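Local coordinates for gene 12 protein (Mycobacterium phage D29, PDB 3HC7) that cleaves the ester link between mycolic acids and the arabinogalactan-peptidoglycan of the mycobacterial cell wall, opening the outer membrane so that new phage can leave the lysed host, at residues 46-49 and 50-53; 89-93 and 94-98; 149-153 and 154-158; 210-213 and 214-218. All coordinates share one frame; numbering follows the deposited sequence.

Contact 1: 46-49 and 50-53; sequences AFPM and WPSV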
loop_
_atom_site.group_PDB
_atom_site.type_symbol
_atom_site.label_atom_id
_atom_site.label_comp_id
_atom_site.label_asym_id
_atom_site.label_seq_id
_atom_site.Cartn_x
_atom_site.Cartn_y
_atom_site.Cartn_z
ATOM N N ALA A 46 -5.387 9.870 6.273
ATOM C CA ALA A 46 -6.154 9.932 5.024
ATOM C C ALA A 46 -5.759 11.133 4.157
ATOM O O ALA A 46 -5.771 11.054 2.923
ATOM C CB ALA A 46 -7.647 9.955 5.321
ATOM N N PHE A 47 -5.414 12.247 4.800
ATOM C CA PHE A 47 -4.987 13.442 4.074
ATOM C C PHE A 47 -4.339 14.477 4.972
ATOM O O PHE A 47 -4.917 14.850 5.990
ATOM C CB PHE A 47 -6.145 14.108 3.334
ATOM C CG PHE A 47 -5.697 15.231 2.440
ATOM C CD1 PHE A 47 -5.207 14.966 1.167
ATOM C CD2 PHE A 47 -5.707 16.543 2.889
ATOM C CE1 PHE A 47 -4.763 15.996 0.344
ATOM C CE2 PHE A 47 -5.266 17.577 2.074
ATOM C CZ PHE A 47 -4.790 17.301 0.799
ATOM N N PRO A 48 -3.150 14.973 4.581
ATOM C CA PRO A 48 -2.440 14.566 3.357
ATOM C C PRO A 48 -1.820 13.186 3.532
ATOM O O PRO A 48 -1.195 12.911 4.559
ATOM C CB PRO A 48 -1.326 15.608 3.231
ATOM C CG PRO A 48 -1.054 16.038 4.628
ATOM C CD PRO A 48 -2.362 15.920 5.392
ATOM N N MET A 49 -1.999 12.328 2.539
ATOM C CA MET A 49 -1.522 10.960 2.627
ATOM C C MET A 49 -0.027 10.824 2.324
ATOM O O MET A 49 0.687 10.126 3.038
ATOM C CB MET A 49 -2.320 10.065 1.679
ATOM C CG MET A 49 -1.985 8.583 1.791
ATOM S SD MET A 49 -3.005 7.579 0.696
ATOM C CE MET A 49 -4.620 7.862 1.446
ATOM N N TRP A 50 0.455 11.471 1.269
ATOM C CA TRP A 50 1.836 11.208 0.874
ATOM C C TRP A 50 2.875 11.469 1.972
ATOM O O TRP A 50 3.782 10.656 2.158
ATOM C CB TRP A 50 2.236 11.865 -0.458
ATOM C CG TRP A 50 3.401 11.108 -1.042
ATOM C CD1 TRP A 50 4.720 11.455 -0.980
ATOM C CD2 TRP A 50 3.351 9.833 -1.704
ATOM N NE1 TRP A 50 5.490 10.490 -1.590
ATOM C CE2 TRP A 50 4.675 9.486 -2.041
ATOM C CE3 TRP A 50 2.314 8.963 -2.065
ATOM C CZ2 TRP A 50 4.992 8.301 -2.717
ATOM C CZ3 TRP A 50 2.627 7.790 -2.733
ATOM C CH2 TRP A 50 3.958 7.465 -3.049
ATOM N N PRO A 51 2.748 12.583 2.715
ATOM C CA PRO A 51 3.691 12.751 3.837
ATOM C C PRO A 51 3.569 11.610 4.826
ATOM O O PRO A 51 4.553 11.252 5.473
ATOM C CB PRO A 51 3.234 14.057 4.498
ATOM C CG PRO A 51 2.531 14.812 3.382
ATOM C CD PRO A 51 1.847 13.742 2.567
ATOM N N SER A 52 2.372 11.049 4.958
ATOM C CA SER A 52 2.189 9.908 5.842
ATOM C C SER A 52 2.969 8.714 5.286
ATOM O O SER A 52 3.700 8.047 6.012
ATOM C CB SER A 52 0.708 9.574 6.009
ATOM O OG SER A 52 0.533 8.494 6.911
ATOM N N VAL A 53 2.813 8.465 3.990
ATOM C CA VAL A 53 3.557 7.416 3.297
ATOM C C VAL A 53 5.074 7.532 3.491
ATOM O O VAL A 53 5.749 6.532 3.727
ATOM C CB VAL A 53 3.224 7.401 1.784
ATOM C CG1 VAL A 53 4.144 6.433 1.031
ATOM C CG2 VAL A 53 1.767 7.026 1.567
#
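Met49 and Val53 meet where the loop after strand 35-38 turns into helix 50-70. Val53 N gives a straight hydrogen bond to Met49 O, 2.9 Å long and 161° at the hydrogen, while Ser52 N adds a weak, bent one to the same oxygen. Beside this carbonyl the side chains close up: CG2 of Val53 lies 3.6 Å from Met49 O and 4.1 Å from Met49 CG. The Met49 side chain runs out extended to the sulfur, with CG anti to the backbone N (chi1 -175°), and turns at its end methyl. Met49, Ser52 and Val53 are buried, and Gln83 and Ile86 of helix 83-96 pack against this side; Ser52 OG bonds Gln83 OE1 and Ala45 N. Within the helix, Val53 CG1 sits over one face of the Trp50 indole, offset toward the rim.

The proline pair is partly exposed. Pro48, which follows a cis peptide bond, crosses Pro51 at about a right angle, its CB 3.7 Å from Pro51 CD.

Pro51, second in the helix, gives up no helical bond by lacking an N-H. Met49 O accepts the first i-to-i+4 bond, and the apolar Met49 side chain lies buried about 7 Å from that of the catalytic Ser82.

Contact 2: 89-93 and 94-98; sequences GQVLK and HHILP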
loop_
_atom_site.group_PDB
_atom_site.type_symbol
_atom_site.label_atom_id
_atom_site.label_comp_id
_atom_site.label_asym_id
_atom_site.label_seq_id
_atom_site.Cartn_x
_atom_site.Cartn_y
_atom_site.Cartn_z
ATOM N N GLY A 89 5.311 -1.163 -1.002
ATOM C CA GLY A 89 5.604 -1.107 -2.426
ATOM C C GLY A 89 6.744 -0.150 -2.755
ATOM O O GLY A 89 7.585 -0.447 -3.600
ATOM N N GLN A 90 6.786 0.993 -2.076
ATOM C CA GLN A 90 7.853 1.957 -2.302
ATOM C C GLN A 90 9.184 1.400 -1.854
ATOM O O GLN A 90 10.194 1.558 -2.543
ATOM C CB GLN A 90 7.567 3.262 -1.572
ATOM C CG GLN A 90 6.523 4.103 -2.260
ATOM C CD GLN A 90 7.048 4.750 -3.518
ATOM O OE1 GLN A 90 8.084 5.408 -3.497
ATOM N NE2 GLN A 90 6.325 4.585 -4.621
ATOM N N VAL A 91 9.181 0.751 -0.691
ATOM C CA VAL A 91 10.395 0.172 -0.145
ATOM C C VAL A 91 10.913 -0.907 -1.082
ATOM O O VAL A 91 12.089 -0.924 -1.410
ATOM C CB VAL A 91 10.187 -0.372 1.290
ATOM C CG1 VAL A 91 11.328 -1.289 1.689
ATOM C CG2 VAL A 91 10.077 0.777 2.269
ATOM N N LEU A 92 10.022 -1.785 -1.536
ATOM C CA LEU A 92 10.400 -2.847 -2.459
ATOM C C LEU A 92 10.961 -2.281 -3.757
ATOM O O LEU A 92 12.103 -2.560 -4.123
ATOM C CB LEU A 92 9.199 -3.744 -2.768
ATOM C CG LEU A 92 9.382 -4.912 -3.748
ATOM C CD1 LEU A 92 10.591 -5.785 -3.407
ATOM C CD2 LEU A 92 8.130 -5.767 -3.769
ATOM N N LYS A 93 10.150 -1.500 -4.462
ATOM C CA LYS A 93 10.531 -1.011 -5.788
ATOM C C LYS A 93 11.785 -0.141 -5.790
ATOM O O LYS A 93 12.649 -0.283 -6.658
ATOM C CB LYS A 93 9.385 -0.238 -6.441
ATOM C CG LYS A 93 9.691 0.182 -7.875
ATOM C CD LYS A 93 8.520 0.896 -8.538
ATOM C CE LYS A 93 8.935 1.483 -9.886
ATOM N NZ LYS A 93 7.772 2.007 -10.654
ATOM N N HIS A 94 11.890 0.760 -4.820
ATOM C CA HIS A 94 12.931 1.775 -4.883
ATOM C C HIS A 94 14.033 1.643 -3.857
ATOM O O HIS A 94 14.958 2.446 -3.870
ATOM C CB HIS A 94 12.326 3.180 -4.783
ATOM C CG HIS A 94 11.437 3.529 -5.930
ATOM N ND1 HIS A 94 10.118 3.901 -5.762
ATOM C CD2 HIS A 94 11.669 3.550 -7.265
ATOM C CE1 HIS A 94 9.580 4.140 -6.945
ATOM N NE2 HIS A 94 10.499 3.934 -7.873
ATOM N N HIS A 95 13.943 0.654 -2.963
ATOM C CA HIS A 95 14.975 0.497 -1.939
ATOM C C HIS A 95 15.544 -0.915 -1.843
ATOM O O HIS A 95 16.703 -1.091 -1.475
ATOM C CB HIS A 95 14.495 1.022 -0.581
ATOM C CG HIS A 95 14.193 2.490 -0.589
ATOM N ND1 HIS A 95 12.924 2.985 -0.792
ATOM C CD2 HIS A 95 14.997 3.570 -0.447
ATOM C CE1 HIS A 95 12.954 4.306 -0.763
ATOM N NE2 HIS A 95 14.199 4.688 -0.555
ATOM N N ILE A 96 14.753 -1.910 -2.223
ATOM C CA ILE A 96 15.242 -3.286 -2.248
ATOM C C ILE A 96 15.691 -3.726 -3.640
ATOM O O ILE A 96 16.793 -4.251 -3.802
ATOM C CB ILE A 96 14.189 -4.277 -1.710
ATOM C CG1 ILE A 96 13.776 -3.883 -0.287
ATOM C CG2 ILE A 96 14.727 -5.701 -1.736
ATOM C CD1 ILE A 96 12.671 -4.759 0.316
ATOM N N LEU A 97 14.846 -3.514 -4.644
ATOM C CA LEU A 97 15.169 -3.959 -6.002
ATOM C C LEU A 97 16.357 -3.266 -6.694
ATOM O O LEU A 97 17.138 -3.922 -7.376
ATOM C CB LEU A 97 13.937 -3.903 -6.908
ATOM C CG LEU A 97 12.767 -4.781 -6.472
ATOM C CD1 LEU A 97 11.658 -4.717 -7.493
ATOM C CD2 LEU A 97 13.228 -6.220 -6.282
ATOM N N PRO A 98 16.484 -1.936 -6.560
ATOM C CA PRO A 98 17.534 -1.317 -7.386
ATOM C C PRO A 98 18.947 -1.751 -7.010
ATOM O O PRO A 98 19.222 -1.973 -5.838
ATOM C CB PRO A 98 17.358 0.177 -7.116
ATOM C CG PRO A 98 15.856 0.309 -6.750
ATOM C CD PRO A 98 15.592 -0.939 -5.937
#
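Lys93 and His94, neighbours in sequence, lie side by side and point the same way. The lysine chain is extended, and its CG stands 3.9 Å from the centroid of the imidazole, over the face, in a CH-pi contact. With CG anti to the carbonyl carbon (chi1 -64°), the His94 ring sits beside its own backbone N, on the side of Gln90, which comes to its edge: His94 ND1 reaches Gln90 OE1 in a weak hydrogen bond of 3.4 Å, amide and ring planes 49° apart. The amide nitrogen of the same Gln90 and the ammonium of Lys93 both go to Asp146, the lysine in a salt bridge.

Backbone bonds record a change of pitch. His94 N still bonds Gln90 O in the ordinary helical way, but Val91 O accepts from both His95 N (2.9 Å) and Ile96 N (3.0 Å), and Leu97 N reaches back five residues to Leu92 O at 3.0 Å and 166°. This is a wider, pi-type turn at 94-96.

Apolar contacts follow the widened spacing: Val91 CG1 meets Ile96 CD1 at 4.0 Å, and Leu92 CD1 meets Leu97 CG at 3.9 Å.

Helix 83-96 is the beta-alpha-beta crossover between strands 76-81 and 110-116; Val91 and His95 pack on helix 50-70, and Leu97 on Tyr154 ahead of strand 157-161.

Contact 3: 149-153 and 154-158; sequences ENLEQ and YGFEV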
loop_
_atom_site.group_PDB
_atom_site.type_symbol
_atom_site.label_atom_id
_atom_site.label_comp_id
_atom_site.label_asym_id
_atom_site.label_seq_id
_atom_site.Cartn_x
_atom_site.Cartn_y
_atom_site.Cartn_z
ATOM N N GLU A 149 6.377 -3.398 -11.092
ATOM C CA GLU A 149 6.509 -4.015 -12.404
ATOM C C GLU A 149 7.397 -5.260 -12.354
ATOM O O GLU A 149 8.273 -5.370 -11.499
ATOM C CB GLU A 149 7.039 -3.005 -13.424
ATOM C CG GLU A 149 8.132 -2.093 -12.897
ATOM C CD GLU A 149 8.673 -1.148 -13.960
ATOM O OE1 GLU A 149 9.555 -0.318 -13.634
ATOM O OE2 GLU A 149 8.215 -1.233 -15.118
ATOM N N ASN A 150 7.143 -6.200 -13.259
ATOM C CA ASN A 150 8.014 -7.362 -13.440
ATOM C C ASN A 150 8.260 -8.146 -12.164
ATOM O O ASN A 150 9.344 -8.681 -11.965
ATOM C CB ASN A 150 9.357 -6.915 -14.010
ATOM C CG ASN A 150 9.206 -6.099 -15.267
ATOM O OD1 ASN A 150 9.996 -5.188 -15.535
ATOM N ND2 ASN A 150 8.183 -6.416 -16.052
ATOM N N LEU A 151 7.254 -8.214 -11.299
ATOM C CA LEU A 151 7.416 -8.878 -10.016
ATOM C C LEU A 151 7.743 -10.348 -10.230
ATOM O O LEU A 151 8.564 -10.919 -9.520
ATOM C CB LEU A 151 6.156 -8.729 -9.159
ATOM C CG LEU A 151 5.883 -7.330 -8.591
ATOM C CD1 LEU A 151 4.565 -7.296 -7.832
ATOM C CD2 LEU A 151 7.029 -6.875 -7.697
ATOM N N GLU A 152 7.106 -10.944 -11.230
ATOM C CA GLU A 152 7.267 -12.366 -11.514
ATOM C C GLU A 152 8.702 -12.719 -11.899
ATOM O O GLU A 152 9.042 -13.894 -12.030
ATOM C CB GLU A 152 6.302 -12.805 -12.623
ATOM C CG GLU A 152 6.613 -12.223 -14.005
ATOM C CD GLU A 152 6.182 -10.769 -14.160
ATOM O OE1 GLU A 152 5.288 -10.325 -13.410
ATOM O OE2 GLU A 152 6.736 -10.077 -15.041
ATOM N N GLN A 153 9.542 -11.704 -12.069
ATOM C CA GLN A 153 10.913 -11.923 -12.512
ATOM C C GLN A 153 11.900 -12.141 -11.365
ATOM O O GLN A 153 13.070 -12.441 -11.598
ATOM C CB GLN A 153 11.371 -10.783 -13.428
ATOM C CG GLN A 153 11.363 -11.114 -14.928
ATOM C CD GLN A 153 10.100 -11.833 -15.408
ATOM O OE1 GLN A 153 9.554 -12.697 -14.722
ATOM N NE2 GLN A 153 9.648 -11.487 -16.609
ATOM N N TYR A 154 11.420 -12.021 -10.132
ATOM C CA TYR A 154 12.285 -12.163 -8.961
ATOM C C TYR A 154 12.065 -13.454 -8.167
ATOM O O TYR A 154 11.077 -14.165 -8.368
ATOM C CB TYR A 154 12.137 -10.951 -8.049
ATOM C CG TYR A 154 12.442 -9.649 -8.750
ATOM C CD1 TYR A 154 13.719 -9.116 -8.723
ATOM C CD2 TYR A 154 11.456 -8.955 -9.441
ATOM C CE1 TYR A 154 14.008 -7.927 -9.358
ATOM C CE2 TYR A 154 11.738 -7.758 -10.085
ATOM C CZ TYR A 154 13.018 -7.252 -10.036
ATOM O OH TYR A 154 13.331 -6.069 -10.665
ATOM N N GLY A 155 12.998 -13.743 -7.263
ATOM C CA GLY A 155 12.968 -14.969 -6.481
ATOM C C GLY A 155 11.932 -14.991 -5.372
ATOM O O GLY A 155 11.442 -16.060 -5.010
ATOM N N PHE A 156 11.575 -13.827 -4.842
ATOM C CA PHE A 156 10.605 -13.766 -3.772
ATOM C C PHE A 156 9.229 -14.035 -4.327
ATOM O O PHE A 156 9.018 -13.971 -5.511
ATOM C CB PHE A 156 10.654 -12.435 -3.012
ATOM C CG PHE A 156 10.519 -11.242 -3.887
ATOM C CD1 PHE A 156 9.309 -10.861 -4.363
ATOM C CD2 PHE A 156 11.616 -10.533 -4.277
ATOM C CE1 PHE A 156 9.187 -9.779 -5.179
ATOM C CE2 PHE A 156 11.489 -9.464 -5.094
ATOM C CZ PHE A 156 10.278 -9.091 -5.539
ATOM N N GLU A 157 8.298 -14.394 -3.461
ATOM C CA GLU A 157 6.938 -14.525 -3.917
ATOM C C GLU A 157 6.048 -13.449 -3.356
ATOM O O GLU A 157 6.218 -12.981 -2.264
ATOM C CB GLU A 157 6.350 -15.915 -3.674
ATOM C CG GLU A 157 6.945 -16.685 -2.549
ATOM C CD GLU A 157 6.430 -18.102 -2.487
ATOM O OE1 GLU A 157 6.225 -18.701 -3.555
ATOM O OE2 GLU A 157 6.203 -18.584 -1.377
ATOM N N VAL A 158 5.089 -13.070 -4.159
ATOM C CA VAL A 158 4.224 -11.952 -3.841
ATOM C C VAL A 158 2.780 -12.383 -3.850
ATOM O O VAL A 158 2.355 -13.064 -4.742
ATOM C CB VAL A 158 4.414 -10.818 -4.867
ATOM C CG1 VAL A 158 3.378 -9.731 -4.683
ATOM C CG2 VAL A 158 5.818 -10.243 -4.772
#
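The Tyr154 ring lies against the backbone just before it, with Leu151 O at its edge, in plane, 3.5 Å from CD2. Asn150 O approaches the ring obliquely, 3.2 Å from CE2, so two carbonyl oxygens gather by the same C-H side of the phenol. CG is anti to the carbonyl carbon of Tyr154 (chi1 -57°), which sets the ring beside its own backbone N, alongside the turn. The Phe156 ring is touched at its edge alike: Val158 CG2 lies in its plane, and Leu151 CD2 comes to within 4.4 Å of CE1.

Residues 151-153 form a short 3-10 turn, and Tyr154 N closes it with a bond of 3.1 Å to Leu151 O; the bond is straight at the hydrogen, 165°, though the donor stands above the carbonyl plane. From there the chain enters strand 157-161, an outermost strand of the five-stranded parallel sheet of this alpha/beta hydrolase-type domain.

Leu151 bridges turn and strand. Its CD1 crosses to Val158 CG1 at 4.2 Å, the two side chains roughly perpendicular, in a buried patch that Phe115 of strand 110-116 and Phe125 extend around the valine. Toward solvent, Glu152 OE1 bonds Gln122 NE2, and Gln122 OE1 also takes the N-H of Leu151.

Contact 4: 210-213 and 214-218; sequences RPIT and EGIAL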
loop_
_atom_site.group_PDB
_atom_site.type_symbol
_atom_site.label_atom_id
_atom_site.label_comp_id
_atom_site.label_asym_id
_atom_site.label_seq_id
_atom_site.Cartn_x
_atom_site.Cartn_y
_atom_site.Cartn_z
ATOM N N ARG A 210 -10.375 21.444 -16.628
ATOM C CA ARG A 210 -11.658 21.962 -16.146
ATOM C C ARG A 210 -11.426 23.075 -15.138
ATOM O O ARG A 210 -10.331 23.187 -14.596
ATOM C CB ARG A 210 -12.471 20.849 -15.484
ATOM C CG ARG A 210 -12.600 19.605 -16.320
ATOM C CD ARG A 210 -13.730 18.743 -15.818
ATOM N NE ARG A 210 -13.747 17.440 -16.476
ATOM C CZ ARG A 210 -14.613 16.477 -16.183
ATOM N NH1 ARG A 210 -15.531 16.680 -15.246
ATOM N NH2 ARG A 210 -14.556 15.316 -16.815
ATOM N N PRO A 211 -12.459 23.888 -14.867
ATOM C CA PRO A 211 -12.263 25.023 -13.959
ATOM C C PRO A 211 -11.672 24.594 -12.628
ATOM O O PRO A 211 -11.958 23.502 -12.126
ATOM C CB PRO A 211 -13.680 25.570 -13.776
ATOM C CG PRO A 211 -14.364 25.239 -15.069
ATOM C CD PRO A 211 -13.820 23.872 -15.435
ATOM N N ILE A 212 -10.834 25.450 -12.064
ATOM C CA ILE A 212 -10.164 25.127 -10.812
ATOM C C ILE A 212 -11.179 24.797 -9.717
ATOM O O ILE A 212 -11.000 23.846 -8.956
ATOM C CB ILE A 212 -9.228 26.268 -10.360
ATOM C CG1 ILE A 212 -7.987 26.308 -11.250
ATOM C CG2 ILE A 212 -8.797 26.055 -8.920
ATOM C CD1 ILE A 212 -7.162 25.033 -11.168
ATOM N N THR A 213 -12.256 25.574 -9.659
ATOM C CA THR A 213 -13.286 25.366 -8.647
ATOM C C THR A 213 -13.901 23.960 -8.721
ATOM O O THR A 213 -14.231 23.354 -7.702
ATOM C CB THR A 213 -14.403 26.420 -8.779
ATOM O OG1 THR A 213 -14.890 26.433 -10.122
ATOM C CG2 THR A 213 -13.880 27.812 -8.442
ATOM N N GLU A 214 -14.057 23.441 -9.931
ATOM C CA GLU A 214 -14.603 22.106 -10.091
ATOM C C GLU A 214 -13.624 21.078 -9.532
ATOM O O GLU A 214 -14.028 20.088 -8.908
ATOM C CB GLU A 214 -14.914 21.819 -11.564
ATOM C CG GLU A 214 -15.271 20.366 -11.827
ATOM C CD GLU A 214 -15.819 20.123 -13.235
ATOM O OE1 GLU A 214 -15.920 21.087 -14.025
ATOM O OE2 GLU A 214 -16.152 18.957 -13.545
ATOM N N GLY A 215 -12.333 21.329 -9.736
ATOM C CA GLY A 215 -11.307 20.427 -9.244
ATOM C C GLY A 215 -11.182 20.489 -7.725
ATOM O O GLY A 215 -10.932 19.481 -7.055
ATOM N N ILE A 216 -11.362 21.681 -7.172
ATOM C CA ILE A 216 -11.311 21.851 -5.726
ATOM C C ILE A 216 -12.450 21.062 -5.069
ATOM O O ILE A 216 -12.242 20.315 -4.104
ATOM C CB ILE A 216 -11.413 23.342 -5.355
ATOM C CG1 ILE A 216 -10.105 24.060 -5.683
ATOM C CG2 ILE A 216 -11.770 23.519 -3.885
ATOM C CD1 ILE A 216 -10.218 25.572 -5.617
ATOM N N ALA A 217 -13.646 21.216 -5.621
ATOM C CA ALA A 217 -14.817 20.519 -5.106
ATOM C C ALA A 217 -14.662 18.999 -5.146
ATOM O O ALA A 217 -14.962 18.323 -4.162
ATOM C CB ALA A 217 -16.041 20.936 -5.860
ATOM N N LEU A 218 -14.206 18.459 -6.273
ATOM C CA LEU A 218 -14.047 17.007 -6.380
ATOM C C LEU A 218 -12.968 16.488 -5.433
ATOM O O LEU A 218 -13.135 15.453 -4.789
ATOM C CB LEU A 218 -13.743 16.572 -7.811
ATOM C CG LEU A 218 -13.493 15.066 -7.977
ATOM C CD1 LEU A 218 -14.753 14.289 -7.645
ATOM C CD2 LEU A 218 -13.021 14.737 -9.386
#
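With CG of Glu214 anti to the backbone N (chi1 171°) and the chain extended beyond it, the carboxylate is carried back past the start of the helix to Arg210. The arginine puts its CG anti to the carbonyl carbon and then runs extended from CG to NE. The two side chains cross at a slant. Arg210 NH1 reaches Glu214 OE2 at 2.9 Å and 161°, a salt bridge carried by one hydrogen bond, on the syn side but tilted out of the carboxylate plane. That oxygen lies in the guanidinium plane, but the planes of the two groups are 66° apart. Behind the charged ends, Arg210 CD packs 3.3 Å from the same OE2. The carboxylate sits near the helix N-terminus, where the helix dipole would be expected to favour its charge.

Pro211 occupies the N-cap position, and its carbonyl oxygen takes the first helical bond, from Gly215 N at 3.3 Å. One residue on, Ile216 N bonds Ile212 O at 2.8 Å, and Ile212 CG2 touches Ile216 CD1 at 3.6 Å.

This surface turn opens helix 212-230. Ile212 and Ile216 pack on Leu204 of helix 200-207, while Glu214 and Leu218 rest on Tyr179 at the start of helix 179-189, whose ring also receives Arg210 in a cation-pi contact.

In the fold
Contacts 1, 2 and 3 form a chain of touching pieces around the parallel sheet. Contact 1 touches contact 2 through Trp50 CH2 and Gln90 NE2, 4.0 Å apart, which joins the starting end of helix 50-70 to helix 83-96. That helix follows the active-site Ser82; Gly80, Ser82 and Gly84 are spaced as in a nucleophile elbow. Contact 2 in turn meets contact 3: Leu97 CD2 lies 3.6 Å from Tyr154 CE1, and Leu92 CD1 lies 3.9 Å from Phe156 CZ. Contact 1 comes nearest the active site, its Met49 side chain also about 11 Å from that of Asp166, inferred to be catalytic; the others lie away from it. Contact 4 stands apart, its centre about 21 Å from that of contact 1.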